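Manganese-containing pseudocatalase (Thermus thermophilus, PDB 2V8T) probably acts as a catalase, breaking down hydrogen peroxide at a site that holds two manganese ions in each subunit of a hexamer. Local coordinates at residues K16-N21 with L85-G90; G119-L124 with A278-P283; N143-L148 with E197-V202; A157-K162 with P209-D214. One frame throughout, in Å; residues are numbered along the deposited sequence. Where two conformers were deposited one is given.

Overall arrangement
Three of the four contacts tie a long helix of this ferritin-clan protein, or the segment just after it, to a loop or to another helix. Interactions 1 and 2 are neighbours, their centres about 11 Å apart, and touch where Leu85 lies against the 119-124 loop; both lie away from the manganese site. Interactions 3 and 4 share helix 144-166, with centres about 21 Å apart. That helix also carries the manganese ligand Glu155: the side chain of Arg159 in interaction 4 comes within about 9 Å of a manganese ion, that of Leu148 in interaction 3 within about 12 Å. Interactions 2 and 3, about 45 Å apart between centres, both meet the third subunit.

Interaction 1. Residues K16-N21 with L85-G90; sequences KEQDPN and LAKNPG. With SO4 (sulfate ion), chain H.
Between 16-21 and 85-90 the polar link is one amide hydrogen bond; the backbone of Asp19 also bonds to Leu84, just before. Gln18 makes the link: NE2 donates to the carbonyl O of Leu85 at 3.0 Å, nearly straight at 162°. The acceptor lies close to the plane of the Gln18 amide, yet the nitrogen stands well above the Leu85 carbonyl plane, so the bond comes down onto the C=O obliquely. The amide is delivered by a chain with CG beside the backbone N (chi1 -70°) and extended beyond it.

Packing follows the same side chain. Gln18 CG rests 3.2 Å from Ala86 O, and Gln18 CD lies 3.6 Å from Lys87 CA, while the Lys87 chain crosses Gln18 obliquely and sends its ammonium to a salt bridge with Glu94. Beside it the contact is apolar, with Leu85 CD2 4.2 Å from Pro20 CA and Phe116 of helix 114-117 against both residues.

Ionic and capping contacts lie on the far side of the 16-21 segment. Asp19 is the N-cap of helix 20-26, its OD1 accepting from Ala22 N; its OD2 forms a salt bridge with Lys108 of the second subunit. A sulfate, probably from the crystallisation liquor, takes a hydrogen bond from Lys16 N to its O2 at 2.9 Å.

Ala86 is the first residue to leave helical geometry, and Leu85 O belongs to the last helical turn, where carbonyls lack onward amide partners within the helix. A glutamine side chain thus supplies a donor to a helix end, joining one helix terminus to the approach of another.

Interaction 2. Residues G119-L124 with A278-P283; sequences GGANSL and AAEFAP
An inverse gamma turn centred on Gly120 forms the tip of the 119-124 loop, which follows helix 114-117, and it packs against a second irregular segment, where Phe281 and Ala282 form a G1 beta bulge opposite Asp277. The turn is closed by a weak hydrogen bond from Ala121 N to Gly119 O at 3.2 Å. Across from it, Glu280 directs its CB at the turn, and the chain then bends at chi2 (-65°), so that the carboxylate folds back along the glycine backbone. Its OE1 lies 3.5 Å from Gly120 CA, and CG sits 3.7 Å from Gly120 C. The contact is therefore van der Waals packing of an acidic side chain over a peptide, with no hydrogen bond between the two segments.

The charge of Glu280 is met by another chain: OE1 forms a salt bridge with Arg164 of the fourth subunit. Arg51 of the third subunit donates to Gly120 O and packs on Ala282. Two loops of one chain are thus buried where three subunits meet.

The backbone of Gly120 comes close to the Ala282 methyl. Two alanine methyls add to the packing, with Ala282 CB 4.2 Å from Gly120 O and Ala121 CB 4.0 Å from Glu280 CG.

Interaction 3. Residues N143-L148 with E197-V202; sequences NLILDL and ESLTGV
Leu199, near the end of helix 172-200, sends one methyl, CD1, in among three side chains on the first turns of helix 144-166. It crosses both leucines at roughly a right angle. Leu148 CD1 lies only 3.4 Å from Leu199 CD1, closer than usual van der Waals contact, and Leu144 CD2 is 3.9 Å from it. Ile145 behaves differently: its chain slides past Leu199 in the opposite direction, bringing CG1 to 4.1 Å from Leu199 CD1. Leu144 reaches the methyl with CG anti to its backbone N (chi1 179°), Leu148 with CG beside it.

Thr200 extends the contact through its methyl, which lies obliquely across Ile145, CG2 being 4.1 Å from Ile145 CD1. Its hydroxyl OG1 holds the crowded position between N and the carbonyl carbon and is engaged within its own helix end: it hydrogen-bonds Leu196 O and accepts from Val202 N at 3.1 Å, an ST turn. At the other helix start, Asn143 is the N-cap, and its OD1 accepts from Leu146 N at 3.0 Å. Tyr59 of helix 57-85 lies against both Leu144 and Leu199, and Leu290 of the third subunit also packs on Leu199.

No polar bond crosses between the segments. The helices are held here by apolar packing, while Thr200 OG1 and Asn143 OD1 serve the helix termini, and Asn143 ND2 turns to the third subunit.

Interaction 4. Residues A157-K162 with P209-D214; sequences AARTHK and PIPKID
Arg159 reaches out from helix 144-166 and fastens the 209-214 loop by its backbone carbonyls. Two of its nitrogens grip a single oxygen end-on: NH2 donates to Ile213 O at 2.8 Å along a nearly straight 161° line, and NH1 adds a longer, more bent bond of 3.2 Å to the same atom. NH1 also donates to Ile210 O at 3.0 Å, standing well above that carbonyl's plane, and makes a weak bond to Pro211 O. All these acceptors lie at the guanidinium edge, so the curved loop is wrapped round the rim of a flat cation. The extended chain, CG anti to the backbone N (chi1 -175°), carries the group there, and Asn215 OD1 takes a further bond from NH2. Three carbonyl oxygens round the guanidinium probably stabilise its positive charge. Arg159 follows the manganese ligand Glu155 by one helical turn, their side chains about 6 Å apart, so the grip joins the loop to the helix bearing that ligand.

Proline rings add packing. Pro211 CD lies 3.6 Å from Arg159 NH1 and 3.3 Å from Thr160 OG1, whose hydroxyl is hydrogen-bonded to Val156 O.

The loop, with cis peptide bonds before Pro209 and Pro211, runs from helix 172-200 towards helix 219-226. Leu182 of helix 172-200 packs on Arg159, Leu163 meets Pro211 and Ile213, and Leu146 of the fifth subunit lies against Thr160 and Ile210.

Interaction 1. Residues K16-N21 with L85-G90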
loop_
_atom_site.group_PDB
_atom_site.type_symbol
_atom_site.label_atom_id
_atom_site.label_comp_id
_atom_site.label_asym_id
_atom_site.label_seq_id
_atom_site.Cartn_x
_atom_site.Cartn_y
_atom_site.Cartn_z
ATOM N N LYS A 16 12.438 15.693 -30.068
ATOM C CA LYS A 16 13.418 15.162 -31.024
ATOM C C LYS A 16 13.644 13.683 -30.889
ATOM O O LYS A 16 13.939 13.000 -31.884
ATOM C CB LYS A 16 14.717 15.917 -30.893
ATOM C CG LYS A 16 14.655 17.366 -31.330
ATOM C CD LYS A 16 15.962 18.150 -31.099
ATOM C CE LYS A 16 16.256 18.416 -29.618
ATOM N NZ LYS A 16 17.599 19.062 -29.355
ATOM N N GLU A 17 13.539 13.122 -29.675
ATOM C CA GLU A 17 13.766 11.711 -29.435
ATOM C C GLU A 17 13.184 11.357 -28.057
ATOM O O GLU A 17 12.871 12.248 -27.262
ATOM C CB GLU A 17 15.209 11.271 -29.562
ATOM C CG GLU A 17 16.038 11.883 -28.555
ATOM C CD GLU A 17 17.539 11.466 -28.733
ATOM O OE1 GLU A 17 17.871 10.609 -29.573
ATOM O OE2 GLU A 17 18.368 11.986 -27.992
ATOM N N GLN A 18 13.096 10.090 -27.781
ATOM C CA GLN A 18 12.571 9.639 -26.521
ATOM C C GLN A 18 13.453 10.135 -25.367
ATOM O O GLN A 18 14.679 10.180 -25.472
ATOM C CB GLN A 18 12.546 8.083 -26.372
ATOM C CG GLN A 18 11.550 7.468 -27.253
ATOM C CD GLN A 18 11.825 5.982 -27.503
ATOM O OE1 GLN A 18 12.865 5.648 -28.107
ATOM N NE2 GLN A 18 10.976 5.107 -27.021
ATOM N N ASP A 19 12.791 10.416 -24.235
ATOM C CA ASP A 19 13.485 10.837 -23.015
ATOM C C ASP A 19 12.794 10.164 -21.843
ATOM O O ASP A 19 11.911 10.745 -21.176
ATOM C CB ASP A 19 13.519 12.340 -22.873
ATOM C CG ASP A 19 14.445 12.785 -21.721
ATOM O OD1 ASP A 19 14.734 11.988 -20.803
ATOM O OD2 ASP A 19 14.836 13.987 -21.775
ATOM N N PRO A 20 13.163 8.901 -21.556
ATOM C CA PRO A 20 12.493 8.148 -20.506
ATOM C C PRO A 20 12.532 8.834 -19.153
ATOM O O PRO A 20 11.521 8.897 -18.455
ATOM C CB PRO A 20 13.236 6.791 -20.509
ATOM C CG PRO A 20 13.675 6.639 -21.970
ATOM C CD PRO A 20 14.095 8.057 -22.349
ATOM N N ASN A 21 13.714 9.304 -18.725
ATOM C CA ASN A 21 13.790 9.882 -17.397
ATOM C C ASN A 21 13.009 11.202 -17.286
ATOM O O ASN A 21 12.471 11.520 -16.218
ATOM C CB ASN A 21 15.220 10.027 -16.910
ATOM C CG ASN A 21 15.862 8.692 -16.570
ATOM O OD1 ASN A 21 15.179 7.649 -16.493
ATOM N ND2 ASN A 21 17.159 8.725 -16.297
ATOM N N LEU A 85 7.873 9.367 -24.387
ATOM C CA LEU A 85 8.112 7.941 -24.486
ATOM C C LEU A 85 7.993 7.396 -25.910
ATOM O O LEU A 85 8.348 6.245 -26.162
ATOM C CB LEU A 85 7.130 7.182 -23.593
ATOM C CG LEU A 85 7.331 7.400 -22.089
ATOM C CD1 LEU A 85 6.204 6.773 -21.319
ATOM C CD2 LEU A 85 8.678 6.849 -21.623
ATOM N N ALA A 86 7.500 8.198 -26.854
ATOM C CA ALA A 86 7.205 7.709 -28.215
ATOM C C ALA A 86 8.472 7.541 -29.014
ATOM O O ALA A 86 9.242 8.456 -29.202
ATOM C CB ALA A 86 6.327 8.760 -28.925
ATOM N N LYS A 87 8.658 6.356 -29.601
ATOM C CA LYS A 87 9.802 6.122 -30.458
ATOM C C LYS A 87 9.613 6.819 -31.808
ATOM O O LYS A 87 10.551 7.418 -32.344
ATOM C CB LYS A 87 10.011 4.606 -30.664
ATOM C CG LYS A 87 11.236 4.328 -31.558
ATOM C CD LYS A 87 11.453 2.889 -31.911
ATOM C CE LYS A 87 12.619 2.711 -32.900
ATOM N NZ LYS A 87 12.683 1.398 -33.524
ATOM N N ASN A 88 8.428 6.619 -32.402
ATOM C CA ASN A 88 8.098 7.051 -33.755
ATOM C C ASN A 88 6.834 7.899 -33.787
ATOM O O ASN A 88 5.862 7.528 -34.442
ATOM C CB ASN A 88 7.867 5.843 -34.671
ATOM C CG ASN A 88 9.032 4.945 -34.715
ATOM O OD1 ASN A 88 8.913 3.683 -34.359
ATOM N ND2 ASN A 88 10.131 5.425 -35.135
ATOM N N PRO A 89 6.810 9.032 -33.068
ATOM C CA PRO A 89 5.566 9.813 -33.006
ATOM C C PRO A 89 4.962 10.158 -34.296
ATOM O O PRO A 89 5.673 10.518 -35.205
ATOM C CB PRO A 89 5.966 11.051 -32.221
ATOM C CG PRO A 89 7.425 11.102 -32.265
ATOM C CD PRO A 89 7.905 9.702 -32.356
ATOM N N GLY A 90 3.628 9.934 -34.419
ATOM C CA GLY A 90 2.883 10.204 -35.597
ATOM C C GLY A 90 3.059 9.214 -36.730
ATOM O O GLY A 90 2.289 9.354 -37.724
HETATM S S SO4 H . 13.554 17.232 -26.886
HETATM O O1 SO4 H . 14.393 16.062 -27.193
HETATM O O2 SO4 H . 13.047 17.778 -28.136
HETATM O O3 SO4 H . 12.425 16.812 -26.054
HETATM O O4 SO4 H . 14.343 18.234 -26.177
#

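Interaction 2. Residues G119-L124 with A278-P283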
loop_
_atom_site.group_PDB
_atom_site.type_symbol
_atom_site.label_atom_id
_atom_site.label_comp_id
_atom_site.label_asym_id
_atom_site.label_seq_id
_atom_site.Cartn_x
_atom_site.Cartn_y
_atom_site.Cartn_z
ATOM N N GLY A 119 3.545 -0.687 -19.254
ATOM C CA GLY A 119 3.094 0.130 -20.350
ATOM C C GLY A 119 3.746 -0.315 -21.643
ATOM O O GLY A 119 4.827 -0.901 -21.650
ATOM N N GLY A 120 3.126 0.021 -22.765
ATOM C CA GLY A 120 3.740 -0.118 -24.056
ATOM C C GLY A 120 4.467 1.176 -24.436
ATOM O O GLY A 120 4.094 1.851 -25.393
ATOM N N ALA A 121 5.477 1.528 -23.611
ATOM C CA ALA A 121 6.105 2.853 -23.704
ATOM C C ALA A 121 5.016 3.945 -23.631
ATOM O O ALA A 121 4.907 4.794 -24.519
ATOM C CB ALA A 121 7.007 3.007 -24.893
ATOM N N ASN A 122 4.222 3.921 -22.560
ATOM C CA ASN A 122 3.137 4.889 -22.394
ATOM C C ASN A 122 2.972 5.221 -20.905
ATOM O O ASN A 122 3.509 4.570 -20.014
ATOM C CB ASN A 122 1.839 4.413 -23.048
ATOM C CG ASN A 122 1.311 3.073 -22.604
ATOM O OD1 ASN A 122 1.048 2.871 -21.324
ATOM N ND2 ASN A 122 1.152 2.151 -23.449
ATOM N N SER A 123 2.167 6.279 -20.689
ATOM C CA SER A 123 1.897 6.766 -19.353
ATOM C C SER A 123 1.212 5.717 -18.497
ATOM O O SER A 123 0.505 4.824 -18.983
ATOM C CB SER A 123 1.007 8.026 -19.406
ATOM O OG SER A 123 -0.352 7.764 -19.665
ATOM N N LEU A 124 1.448 5.844 -17.176
ATOM C CA LEU A 124 0.874 4.980 -16.168
ATOM C C LEU A 124 0.300 5.837 -15.047
ATOM O O LEU A 124 0.573 7.032 -14.949
ATOM C CB LEU A 124 1.927 3.982 -15.628
ATOM C CG LEU A 124 2.505 3.036 -16.700
ATOM C CD1 LEU A 124 3.717 2.313 -16.118
ATOM C CD2 LEU A 124 1.476 2.040 -17.208
ATOM N N ALA A 278 7.100 -1.211 -32.500
ATOM C CA ALA A 278 7.021 -2.652 -32.703
ATOM C C ALA A 278 7.568 -3.442 -31.518
ATOM O O ALA A 278 7.019 -4.483 -31.153
ATOM C CB ALA A 278 7.769 -3.048 -33.980
ATOM N N ALA A 279 8.681 -2.983 -30.921
ATOM C CA ALA A 279 9.239 -3.675 -29.771
ATOM C C ALA A 279 8.277 -3.711 -28.587
ATOM O O ALA A 279 8.332 -4.600 -27.732
ATOM C CB ALA A 279 10.549 -3.053 -29.354
ATOM N N GLU A 280 7.398 -2.714 -28.497
ATOM C CA GLU A 280 6.382 -2.703 -27.470
ATOM C C GLU A 280 5.093 -3.412 -27.909
ATOM O O GLU A 280 4.120 -3.491 -27.157
ATOM C CB GLU A 280 6.071 -1.292 -27.023
ATOM C CG GLU A 280 7.149 -0.756 -26.133
ATOM C CD GLU A 280 7.262 -1.520 -24.800
ATOM O OE1 GLU A 280 6.392 -2.357 -24.507
ATOM O OE2 GLU A 280 8.233 -1.255 -24.032
ATOM N N PHE A 281 5.056 -3.902 -29.152
ATOM C CA PHE A 281 3.871 -4.566 -29.672
ATOM C C PHE A 281 2.645 -3.619 -29.651
ATOM O O PHE A 281 1.528 -4.041 -29.411
ATOM C CB PHE A 281 3.574 -5.891 -28.979
ATOM C CG PHE A 281 4.817 -6.676 -28.667
ATOM C CD1 PHE A 281 5.603 -7.156 -29.693
ATOM C CD2 PHE A 281 5.278 -6.856 -27.363
ATOM C CE1 PHE A 281 6.809 -7.805 -29.448
ATOM C CE2 PHE A 281 6.484 -7.495 -27.121
ATOM C CZ PHE A 281 7.244 -7.975 -28.171
ATOM N N ALA A 282 2.923 -2.335 -29.950
ATOM C CA ALA A 282 1.930 -1.277 -29.672
ATOM C C ALA A 282 1.757 -0.444 -30.946
ATOM O O ALA A 282 2.725 0.182 -31.389
ATOM C CB ALA A 282 2.415 -0.450 -28.489
ATOM N N PRO A 283 0.589 -0.441 -31.570
ATOM C CA PRO A 283 -0.665 -1.091 -31.127
ATOM C C PRO A 283 -0.717 -2.587 -31.434
ATOM O O PRO A 283 -1.616 -3.279 -30.936
ATOM C CB PRO A 283 -1.727 -0.330 -31.945
ATOM C CG PRO A 283 -1.016 0.047 -33.226
ATOM C CD PRO A 283 0.391 0.343 -32.811
#

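Interaction 3. Residues N143-L148 with E197-V202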
loop_
_atom_site.group_PDB
_atom_site.type_symbol
_atom_site.label_atom_id
_atom_site.label_comp_id
_atom_site.label_asym_id
_atom_site.label_seq_id
_atom_site.Cartn_x
_atom_site.Cartn_y
_atom_site.Cartn_z
ATOM N N ASN A 143 -17.312 19.721 4.633
ATOM C CA ASN A 143 -17.331 21.066 5.197
ATOM C C ASN A 143 -16.740 22.015 4.162
ATOM O O ASN A 143 -15.587 21.851 3.737
ATOM C CB ASN A 143 -16.524 21.122 6.495
ATOM C CG ASN A 143 -16.511 22.485 7.151
ATOM O OD1 ASN A 143 -15.696 23.355 6.817
ATOM N ND2 ASN A 143 -17.453 22.705 8.063
ATOM N N LEU A 144 -17.546 22.974 3.695
ATOM C CA LEU A 144 -17.132 23.796 2.559
ATOM C C LEU A 144 -15.840 24.555 2.801
ATOM O O LEU A 144 -14.950 24.552 1.946
ATOM C CB LEU A 144 -18.297 24.750 2.173
ATOM C CG LEU A 144 -17.971 25.672 1.014
ATOM C CD1 LEU A 144 -17.585 24.913 -0.238
ATOM C CD2 LEU A 144 -19.177 26.581 0.754
ATOM N N ILE A 145 -15.754 25.265 3.935
ATOM C CA ILE A 145 -14.569 26.083 4.158
ATOM C C ILE A 145 -13.304 25.201 4.298
ATOM O O ILE A 145 -12.254 25.537 3.763
ATOM C CB ILE A 145 -14.771 27.027 5.348
ATOM C CG1 ILE A 145 -15.788 28.120 4.938
ATOM C CG2 ILE A 145 -13.444 27.639 5.794
ATOM C CD1 ILE A 145 -16.328 28.902 6.115
ATOM N N LEU A 146 -13.424 24.100 5.034
ATOM C CA LEU A 146 -12.275 23.178 5.203
ATOM C C LEU A 146 -11.817 22.645 3.835
ATOM O O LEU A 146 -10.618 22.595 3.554
ATOM C CB LEU A 146 -12.678 22.087 6.159
ATOM C CG LEU A 146 -11.556 21.082 6.538
ATOM C CD1 LEU A 146 -10.394 21.731 7.229
ATOM C CD2 LEU A 146 -12.176 19.992 7.402
ATOM N N ASP A 147 -12.769 22.242 3.005
ATOM C CA ASP A 147 -12.443 21.751 1.673
ATOM C C ASP A 147 -11.769 22.844 0.820
ATOM O O ASP A 147 -10.805 22.574 0.113
ATOM C CB ASP A 147 -13.676 21.249 0.940
ATOM C CG ASP A 147 -14.184 19.844 1.410
ATOM O OD1 ASP A 147 -13.535 19.171 2.206
ATOM O OD2 ASP A 147 -15.256 19.516 0.850
ATOM N N LEU A 148 -12.302 24.078 0.874
ATOM C CA LEU A 148 -11.708 25.134 0.079
ATOM C C LEU A 148 -10.313 25.506 0.535
ATOM O O LEU A 148 -9.442 25.814 -0.267
ATOM C CB LEU A 148 -12.607 26.399 0.089
ATOM C CG LEU A 148 -13.891 26.273 -0.729
ATOM C CD1 LEU A 148 -14.807 27.450 -0.394
ATOM C CD2 LEU A 148 -13.563 26.277 -2.238
ATOM N N GLU A 197 -12.132 34.229 0.582
ATOM C CA GLU A 197 -12.334 35.618 0.988
ATOM C C GLU A 197 -13.821 35.917 1.174
ATOM O O GLU A 197 -14.228 36.564 2.133
ATOM C CB GLU A 197 -11.748 36.554 -0.151
ATOM C CG GLU A 197 -10.227 36.537 -0.335
ATOM C CD GLU A 197 -9.505 37.260 -1.514
ATOM O OE1 GLU A 197 -10.188 37.529 -2.600
ATOM O OE2 GLU A 197 -8.263 37.401 -1.301
ATOM N N SER A 198 -14.639 35.437 0.248
ATOM C CA SER A 198 -16.060 35.677 0.311
ATOM C C SER A 198 -16.702 35.038 1.541
ATOM O O SER A 198 -17.621 35.605 2.136
ATOM C CB SER A 198 -16.768 35.318 -0.976
ATOM O OG SER A 198 -16.869 33.911 -1.182
ATOM N N LEU A 199 -16.246 33.856 1.934
ATOM C CA LEU A 199 -16.845 33.107 3.026
ATOM C C LEU A 199 -16.298 33.477 4.401
ATOM O O LEU A 199 -16.987 33.219 5.404
ATOM C CB LEU A 199 -16.656 31.617 2.782
ATOM C CG LEU A 199 -17.455 31.048 1.644
ATOM C CD1 LEU A 199 -16.796 29.661 1.239
ATOM C CD2 LEU A 199 -18.946 30.943 1.962
ATOM N N THR A 200 -15.077 33.975 4.456
ATOM C CA THR A 200 -14.357 34.132 5.705
ATOM C C THR A 200 -13.830 35.555 5.971
ATOM O O THR A 200 -13.449 35.859 7.110
ATOM C CB THR A 200 -13.119 33.192 5.803
ATOM O OG1 THR A 200 -12.058 33.669 4.993
ATOM C CG2 THR A 200 -13.439 31.730 5.489
ATOM N N GLY A 201 -13.709 36.383 4.929
ATOM C CA GLY A 201 -13.098 37.674 5.082
ATOM C C GLY A 201 -11.592 37.697 5.111
ATOM O O GLY A 201 -11.005 38.795 5.161
ATOM N N VAL A 202 -10.960 36.547 5.036
ATOM C CA VAL A 202 -9.496 36.472 5.070
ATOM C C VAL A 202 -8.992 36.594 3.627
ATOM O O VAL A 202 -9.477 35.889 2.736
ATOM C CB VAL A 202 -9.047 35.149 5.689
ATOM C CG1 VAL A 202 -7.526 35.010 5.654
ATOM C CG2 VAL A 202 -9.587 35.037 7.145
#

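Interaction 4. Residues A157-K162 with P209-D214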
loop_
_atom_site.group_PDB
_atom_site.type_symbol
_atom_site.label_atom_id
_atom_site.label_comp_id
_atom_site.label_asym_id
_atom_site.label_seq_id
_atom_site.Cartn_x
_atom_site.Cartn_y
_atom_site.Cartn_z
ATOM N N ALA A 157 0.678 23.621 -3.681
ATOM C CA ALA A 157 1.583 22.469 -3.576
ATOM C C ALA A 157 1.818 21.863 -4.983
ATOM O O ALA A 157 2.950 21.574 -5.371
ATOM C CB ALA A 157 1.005 21.439 -2.620
ATOM N N ALA A 158 0.737 21.710 -5.744
ATOM C CA ALA A 158 0.853 21.214 -7.121
ATOM C C ALA A 158 1.725 22.144 -7.955
ATOM O O ALA A 158 2.540 21.693 -8.757
ATOM C CB ALA A 158 -0.525 21.063 -7.744
ATOM N N ARG A 159 1.558 23.454 -7.783
ATOM C CA ARG A 159 2.385 24.426 -8.492
ATOM C C ARG A 159 3.859 24.231 -8.166
ATOM O O ARG A 159 4.730 24.292 -9.031
ATOM C CB ARG A 159 1.971 25.847 -8.129
ATOM C CG ARG A 159 2.708 26.899 -8.933
ATOM C CD ARG A 159 2.693 28.223 -8.286
ATOM N NE ARG A 159 3.277 29.250 -9.148
ATOM C CZ ARG A 159 4.133 30.171 -8.748
ATOM N NH1 ARG A 159 4.521 30.255 -7.494
ATOM N NH2 ARG A 159 4.664 31.007 -9.631
ATOM N N THR A 160 4.153 24.019 -6.876
ATOM C CA THR A 160 5.517 23.831 -6.429
ATOM C C THR A 160 6.144 22.607 -7.130
ATOM O O THR A 160 7.286 22.644 -7.589
ATOM C CB THR A 160 5.548 23.685 -4.877
ATOM O OG1 THR A 160 5.014 24.870 -4.315
ATOM C CG2 THR A 160 6.940 23.521 -4.393
ATOM N N HIS A 161 5.382 21.500 -7.208
ATOM C CA HIS A 161 5.869 20.324 -7.913
ATOM C C HIS A 161 6.098 20.617 -9.395
ATOM O O HIS A 161 7.086 20.173 -9.981
ATOM C CB HIS A 161 4.953 19.124 -7.729
ATOM C CG HIS A 161 5.009 18.530 -6.361
ATOM N ND1 HIS A 161 5.403 19.133 -5.193
ATOM C CD2 HIS A 161 4.711 17.249 -6.100
ATOM C CE1 HIS A 161 5.298 18.165 -4.222
ATOM N NE2 HIS A 161 4.926 17.041 -4.804
ATOM N N LYS A 162 5.165 21.336 -10.024
ATOM C CA LYS A 162 5.345 21.682 -11.444
ATOM C C LYS A 162 6.614 22.490 -11.660
ATOM O O LYS A 162 7.340 22.253 -12.618
ATOM C CB LYS A 162 4.100 22.370 -12.021
ATOM C CG LYS A 162 2.895 21.429 -12.114
ATOM C CD LYS A 162 1.931 21.761 -13.199
ATOM C CE LYS A 162 0.752 20.808 -13.301
ATOM N NZ LYS A 162 -0.163 20.776 -12.102
ATOM N N PRO A 209 2.123 34.936 -4.802
ATOM C CA PRO A 209 2.318 33.528 -5.175
ATOM C C PRO A 209 3.024 32.745 -4.031
ATOM O O PRO A 209 3.775 33.296 -3.232
ATOM C CB PRO A 209 3.205 33.628 -6.406
ATOM C CG PRO A 209 4.074 34.848 -6.127
ATOM C CD PRO A 209 3.121 35.808 -5.452
ATOM N N ILE A 210 2.799 31.443 -4.077
ATOM C CA ILE A 210 3.515 30.443 -3.298
ATOM C C ILE A 210 4.045 29.401 -4.290
ATOM O O ILE A 210 3.264 28.895 -5.088
ATOM C CB ILE A 210 2.602 29.755 -2.277
ATOM C CG1 ILE A 210 2.051 30.763 -1.275
ATOM C CG2 ILE A 210 3.346 28.631 -1.574
ATOM C CD1 ILE A 210 0.867 30.219 -0.459
ATOM N N PRO A 211 5.343 29.034 -4.228
ATOM C CA PRO A 211 6.413 29.775 -3.575
ATOM C C PRO A 211 6.489 31.206 -4.106
ATOM O O PRO A 211 5.792 31.561 -5.071
ATOM C CB PRO A 211 7.686 29.000 -4.001
ATOM C CG PRO A 211 7.159 27.638 -4.417
ATOM C CD PRO A 211 5.857 27.946 -5.071
ATOM N N LYS A 212 7.331 32.022 -3.463
ATOM C CA LYS A 212 7.404 33.447 -3.798
ATOM C C LYS A 212 8.293 33.659 -4.999
ATOM O O LYS A 212 9.433 34.167 -4.952
ATOM C CB LYS A 212 7.802 34.265 -2.584
ATOM C CG LYS A 212 7.608 35.749 -2.776
ATOM C CD LYS A 212 6.134 36.179 -2.934
ATOM C CE LYS A 212 5.280 36.046 -1.693
ATOM N NZ LYS A 212 5.861 36.654 -0.589
ATOM N N ILE A 213 7.768 33.229 -6.147
ATOM C CA ILE A 213 8.378 33.356 -7.462
ATOM C C ILE A 213 7.207 33.584 -8.399
ATOM O O ILE A 213 6.158 32.928 -8.291
ATOM C CB ILE A 213 9.192 32.120 -7.881
ATOM C CG1 ILE A 213 9.856 32.368 -9.230
ATOM C CG2 ILE A 213 8.373 30.794 -7.816
ATOM C CD1 ILE A 213 10.812 31.255 -9.683
ATOM N N ASP A 214 7.350 34.555 -9.296
ATOM C CA ASP A 214 6.295 34.885 -10.235
ATOM C C ASP A 214 6.337 33.932 -11.457
ATOM O O ASP A 214 7.412 33.622 -11.967
ATOM C CB ASP A 214 6.371 36.329 -10.682
ATOM C CG ASP A 214 6.204 37.267 -9.543
ATOM O OD1 ASP A 214 5.438 37.019 -8.602
ATOM O OD2 ASP A 214 6.827 38.348 -9.652
#